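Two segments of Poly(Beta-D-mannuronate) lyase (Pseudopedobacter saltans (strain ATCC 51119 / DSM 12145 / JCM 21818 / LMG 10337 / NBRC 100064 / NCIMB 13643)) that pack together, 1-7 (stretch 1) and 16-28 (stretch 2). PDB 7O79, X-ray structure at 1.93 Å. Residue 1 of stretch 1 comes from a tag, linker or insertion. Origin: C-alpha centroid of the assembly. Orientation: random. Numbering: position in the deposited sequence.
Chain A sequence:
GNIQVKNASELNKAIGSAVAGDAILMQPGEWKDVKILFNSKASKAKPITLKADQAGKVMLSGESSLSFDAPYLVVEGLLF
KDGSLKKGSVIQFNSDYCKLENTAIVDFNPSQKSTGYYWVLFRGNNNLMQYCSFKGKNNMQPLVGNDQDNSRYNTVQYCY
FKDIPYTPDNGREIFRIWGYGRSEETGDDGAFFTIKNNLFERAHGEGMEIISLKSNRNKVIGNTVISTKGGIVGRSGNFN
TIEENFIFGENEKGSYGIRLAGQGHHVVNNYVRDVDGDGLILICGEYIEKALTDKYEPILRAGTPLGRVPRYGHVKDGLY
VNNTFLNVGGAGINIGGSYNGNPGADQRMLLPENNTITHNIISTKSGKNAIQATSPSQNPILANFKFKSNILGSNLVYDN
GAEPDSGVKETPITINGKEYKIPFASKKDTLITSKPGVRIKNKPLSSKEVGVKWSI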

ATOM      1  N   GLY A   1      33.159  -8.662  -5.249  1.00 50.03           N
ATOM      2  CA  GLY A   1      32.648  -9.762  -6.037  1.00 42.13           C
ATOM      3  C   GLY A   1      33.685 -10.493  -6.814  1.00 43.65           C
ATOM      4  O   GLY A   1      34.829 -10.147  -6.782  1.00 48.93           O
ATOM      5  N   ASN A   2      33.246 -11.414  -7.639  1.00 44.75           N
ATOM      6  CA  ASN A   2      34.187 -12.312  -8.289  1.00 42.84           C
ATOM      7  C   ASN A   2      33.758 -12.988  -9.593  1.00 39.44           C
ATOM      8  O   ASN A   2      34.486 -13.879 -10.044  1.00 46.20           O
ATOM      9  CB  ASN A   2      34.659 -13.332  -7.203  1.00 42.61           C
ATOM     10  CG  ASN A   2      33.537 -14.154  -6.572  1.00 42.19           C
ATOM     11  OD1 ASN A   2      32.374 -14.077  -6.958  1.00 42.03           O
ATOM     12  ND2 ASN A   2      33.913 -14.985  -5.588  1.00 43.37           N
ATOM     13  N   ILE A   3      32.683 -12.573 -10.272  1.00 37.97           N
ATOM     14  CA  ILE A   3      32.423 -13.008 -11.652  1.00 35.76           C
ATOM     15  C   ILE A   3      31.988 -11.796 -12.477  1.00 39.81           C
ATOM     16  O   ILE A   3      30.872 -11.290 -12.301  1.00 33.86           O
ATOM     17  CB  ILE A   3      31.362 -14.114 -11.758  1.00 35.09           C
ATOM     18  CG1 ILE A   3      31.703 -15.318 -10.876  1.00 38.67           C
ATOM     19  CG2 ILE A   3      31.211 -14.547 -13.218  1.00 35.02           C
ATOM     20  CD1 ILE A   3      30.681 -16.438 -10.968  1.00 30.87           C
ATOM     21  N   GLN A   4      32.845 -11.356 -13.401  1.00 37.91           N
ATOM     22  CA  GLN A   4      32.538 -10.208 -14.245  1.00 37.46           C
ATOM     23  C   GLN A   4      31.786 -10.648 -15.492  1.00 37.82           C
ATOM     24  O   GLN A   4      32.185 -11.607 -16.162  1.00 38.05           O
ATOM     25  CB  GLN A   4      33.811  -9.469 -14.643  1.00 37.26           C
ATOM     26  CG  GLN A   4      34.444  -8.743 -13.482  1.00 38.60           C
ATOM     27  CD  GLN A   4      33.738  -7.428 -13.190  1.00 42.14           C
ATOM     28  OE1 GLN A   4      32.832  -7.016 -13.926  1.00 42.15           O
ATOM     29  NE2 GLN A   4      34.147  -6.762 -12.115  1.00 43.50           N
ATOM     30  N   VAL A   5      30.699  -9.943 -15.809  1.00 36.83           N
ATOM     31  CA  VAL A   5      29.888 -10.252 -16.981  1.00 34.91           C
ATOM     32  C   VAL A   5      29.673  -8.976 -17.788  1.00 37.66           C
ATOM     33  O   VAL A   5      29.469  -7.893 -17.223  1.00 36.13           O
ATOM     34  CB  VAL A   5      28.540 -10.902 -16.597  1.00 36.38           C
ATOM     35  CG1 VAL A   5      28.766 -12.291 -15.981  1.00 30.14           C
ATOM     36  CG2 VAL A   5      27.758  -9.990 -15.631  1.00 31.32           C
ATOM     37  N   LYS A   6      29.731  -9.108 -19.118  1.00 38.94           N
ATOM     38  CA  LYS A   6      29.654  -7.972 -20.028  1.00 38.72           C
ATOM     39  C   LYS A   6      28.491  -8.050 -21.000  1.00 36.01           C
ATOM     40  O   LYS A   6      28.231  -7.068 -21.705  1.00 42.43           O
ATOM     41  CB  LYS A   6      30.963  -7.828 -20.826  1.00 39.48           C
ATOM     42  N   ASN A   7      27.780  -9.169 -21.054  1.00 36.86           N
ATOM     43  CA  ASN A   7      26.680  -9.321 -21.992  1.00 35.38           C
ATOM     44  C   ASN A   7      25.776 -10.436 -21.488  1.00 37.76           C
ATOM     45  O   ASN A   7      26.111 -11.155 -20.540  1.00 37.01           O
ATOM     46  CB  ASN A   7      27.204  -9.577 -23.415  1.00 39.64           C
ATOM     47  CG  ASN A   7      27.937 -10.914 -23.556  1.00 41.13           C
ATOM     48  OD1 ASN A   7      27.447 -11.965 -23.140  1.00 38.96           O
ATOM     49  ND2 ASN A   7      29.136 -10.864 -24.137  1.00 41.83           N
ATOM     50  N   GLY A  16      24.233 -19.699 -13.876  1.00 32.18           N
ATOM     51  CA  GLY A  16      24.256 -21.145 -13.739  1.00 29.92           C
ATOM     52  C   GLY A  16      25.466 -21.699 -13.012  1.00 29.83           C
ATOM     53  O   GLY A  16      25.402 -22.790 -12.443  1.00 33.62           O
ATOM     54  N   SER A  17      26.582 -20.979 -13.019  1.00 34.98           N
ATOM     55  CA  SER A  17      27.818 -21.507 -12.455  1.00 32.82           C
ATOM     56  C   SER A  17      28.179 -20.912 -11.098  1.00 33.70           C
ATOM     57  O   SER A  17      29.081 -21.436 -10.436  1.00 33.05           O
ATOM     58  CB  SER A  17      28.969 -21.286 -13.437  1.00 29.89           C
ATOM     59  OG  SER A  17      29.498 -19.976 -13.295  1.00 40.50           O
ATOM     60  N   ALA A  18      27.503 -19.849 -10.665  1.00 33.26           N
ATOM     61  CA  ALA A  18      27.806 -19.232  -9.378  1.00 33.09           C
ATOM     62  C   ALA A  18      27.542 -20.207  -8.235  1.00 30.05           C
ATOM     63  O   ALA A  18      26.569 -20.967  -8.258  1.00 28.37           O
ATOM     64  CB  ALA A  18      26.965 -17.968  -9.194  1.00 28.40           C
ATOM     65  N   VAL A  19      28.419 -20.203  -7.237  1.00 29.80           N
ATOM     66  CA  VAL A  19      28.205 -21.008  -6.037  1.00 33.38           C
ATOM     67  C   VAL A  19      27.893 -20.074  -4.873  1.00 31.02           C
ATOM     68  O   VAL A  19      28.163 -18.868  -4.920  1.00 29.51           O
ATOM     69  CB  VAL A  19      29.404 -21.931  -5.707  1.00 28.81           C
ATOM     70  CG1 VAL A  19      29.688 -22.854  -6.869  1.00 33.92           C
ATOM     71  CG2 VAL A  19      30.633 -21.133  -5.363  1.00 28.23           C
ATOM     72  N   ALA A  20      27.310 -20.652  -3.811  1.00 26.39           N
ATOM     73  CA  ALA A  20      26.880 -19.867  -2.656  1.00 28.97           C
ATOM     74  C   ALA A  20      27.993 -18.934  -2.190  1.00 29.67           C
ATOM     75  O   ALA A  20      29.146 -19.345  -2.042  1.00 30.37           O
ATOM     76  CB  ALA A  20      26.444 -20.796  -1.516  1.00 27.31           C
ATOM     77  N   GLY A  21      27.648 -17.664  -1.996  1.00 27.28           N
ATOM     78  CA  GLY A  21      28.591 -16.655  -1.568  1.00 28.07           C
ATOM     79  C   GLY A  21      29.181 -15.835  -2.693  1.00 29.96           C
ATOM     80  O   GLY A  21      29.776 -14.790  -2.418  1.00 34.21           O
ATOM     81  N   ASP A  22      29.013 -16.265  -3.943  1.00 25.85           N
ATOM     82  CA  ASP A  22      29.569 -15.554  -5.087  1.00 32.12           C
ATOM     83  C   ASP A  22      28.846 -14.232  -5.338  1.00 29.67           C
ATOM     84  O   ASP A  22      27.734 -13.995  -4.863  1.00 28.74           O
ATOM     85  CB  ASP A  22      29.471 -16.401  -6.354  1.00 31.20           C
ATOM     86  CG  ASP A  22      30.604 -17.404  -6.481  1.00 34.49           C
ATOM     87  OD1 ASP A  22      31.512 -17.402  -5.620  1.00 33.25           O
ATOM     88  OD2 ASP A  22      30.587 -18.178  -7.467  1.00 32.99           O
ATOM     89  N   ALA A  23      29.498 -13.369  -6.122  1.00 33.37           N
ATOM     90  CA  ALA A  23      28.902 -12.141  -6.636  1.00 30.52           C
ATOM     91  C   ALA A  23      29.125 -12.049  -8.142  1.00 34.66           C
ATOM     92  O   ALA A  23      30.216 -12.344  -8.643  1.00 35.04           O
ATOM     93  CB  ALA A  23      29.467 -10.903  -5.937  1.00 30.21           C
ATOM     94  N   ILE A  24      28.068 -11.668  -8.857  1.00 30.16           N
ATOM     95  CA  ILE A  24      28.078 -11.497 -10.306  1.00 30.00           C
ATOM     96  C   ILE A  24      27.997  -9.999 -10.568  1.00 32.54           C
ATOM     97  O   ILE A  24      27.045  -9.338 -10.132  1.00 31.09           O
ATOM     98  CB  ILE A  24      26.914 -12.256 -10.964  1.00 29.20           C
ATOM     99  CG1 ILE A  24      26.932 -13.717 -10.519  1.00 27.49           C
ATOM    100  CG2 ILE A  24      26.986 -12.164 -12.495  1.00 29.55           C
ATOM    101  CD1 ILE A  24      25.663 -14.525 -10.896  1.00 27.30           C
ATOM    102  N   LEU A  25      29.014  -9.460 -11.241  1.00 30.74           N
ATOM    103  CA  LEU A  25      29.215  -8.023 -11.396  1.00 33.58           C
ATOM    104  C   LEU A  25      29.027  -7.649 -12.861  1.00 35.89           C
ATOM    105  O   LEU A  25      29.802  -8.095 -13.717  1.00 34.57           O
ATOM    106  CB  LEU A  25      30.613  -7.615 -10.924  1.00 32.71           C
ATOM    107  CG  LEU A  25      31.155  -8.034  -9.546  1.00 37.66           C
ATOM    108  CD1 LEU A  25      32.466  -7.316  -9.249  1.00 37.56           C
ATOM    109  CD2 LEU A  25      30.167  -7.783  -8.432  1.00 35.98           C
ATOM    110  N   MET A  26      28.015  -6.822 -13.147  1.00 33.70           N
ATOM    111  CA  MET A  26      27.719  -6.426 -14.519  1.00 32.70           C
ATOM    112  C   MET A  26      28.513  -5.187 -14.930  1.00 34.60           C
ATOM    113  O   MET A  26      28.633  -4.219 -14.172  1.00 33.09           O
ATOM    114  CB  MET A  26      26.225  -6.161 -14.717  1.00 34.11           C
ATOM    115  CG  MET A  26      25.334  -7.389 -14.516  1.00 35.29           C
ATOM    116  SD  MET A  26      23.593  -7.007 -14.183  1.00 32.16           S
ATOM    117  CE  MET A  26      22.925  -6.971 -15.853  1.00 29.19           C
ATOM    118  N   GLN A  27      29.044  -5.218 -16.153  1.00 38.88           N
ATOM    119  CA  GLN A  27      29.819  -4.091 -16.652  1.00 40.25           C
ATOM    120  C   GLN A  27      28.907  -2.911 -17.006  1.00 35.16           C
ATOM    121  O   GLN A  27      27.748  -3.101 -17.386  1.00 36.61           O
ATOM    122  CB  GLN A  27      30.639  -4.510 -17.873  1.00 41.14           C
ATOM    123  CG  GLN A  27      31.746  -5.497 -17.552  1.00 44.24           C
ATOM    124  CD  GLN A  27      32.983  -4.809 -17.000  1.00 51.46           C
ATOM    125  OE1 GLN A  27      33.254  -3.641 -17.308  1.00 51.71           O
ATOM    126  NE2 GLN A  27      33.746  -5.532 -16.186  1.00 51.45           N
ATOM    127  N   PRO A  28      29.409  -1.683 -16.886  1.00 36.42           N
ATOM    128  CA  PRO A  28      28.566  -0.511 -17.152  1.00 37.77           C
ATOM    129  C   PRO A  28      28.157  -0.434 -18.611  1.00 38.91           C
ATOM    130  O   PRO A  28      28.851  -0.919 -19.509  1.00 40.12           O
ATOM    131  CB  PRO A  28      29.455   0.683 -16.774  1.00 35.32           C
ATOM    132  CG  PRO A  28      30.655   0.134 -16.137  1.00 39.45           C
ATOM    133  CD  PRO A  28      30.770  -1.317 -16.462  1.00 38.51           C
TER

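The parallel pairing of the two stretches is opened by a side chain standing in for backbone: the side-chain carbonyl of Asn2 fills the role of a strand's backbone acceptor, its OD1 accepting a nearly linear hydrogen bond from Ala23 N at 3.1 Å. With chi1 at 59° (p), the Asn2 side chain leaves sideways and curls back to the neighbouring backbone, and its ND2 makes a weak hydrogen bond to Asp22 OD1 (3.4 Å). An amide, carrying donor and acceptor together, suits this position. Asp22 is itself held in place, since its OD2 accepts from Val19 N (3.0 Å) across the type II turn from Val19 to Asp22, where Gly21 adopts a positive phi.

Beyond Asn2, strand 3-5 runs beside strand 23-26 in the regular parallel pattern. Ile3 N donates to Ala23 O (3.0 Å) and Leu25 N to Ile3 O (2.8 Å); Val5 N donates to Leu25 O (2.9 Å), and Gln27 N to Val5 O (2.9 Å). Ile3 and Val5 thus use both backbone polar groups toward the partner, while Gln4 between them does not.

The alternation sorts the side chains. Ile3, Val5, Ile24 and Met26 share one face, where Val5 CG2 packs 3.7 Å from Met26 CG and 3.9 Å from Ile24 CG2; Val5, Ile24 and Met26 are buried, and their apolar side chains fit that setting. Ile3 reaches toward the end of the helix, its CD1 lying 4.4 Å from the CB of Ala18, the first residue past it. Gln4 and Leu25 occupy the other face, where Gln4 NE2 lies 3.4 Å from Leu25 CD1 and Gln4 OE1 receives a weak hydrogen bond from Gln27 NE2 (2.9 Å). At the N-terminal end of stretch 1, the tag-derived Gly1 rests its CA 3.4 Å from Ala23 CB; a CB on Gly1 would clash with that methyl and with Leu25 CD2. The contact buries 648 Å², summed over both sides.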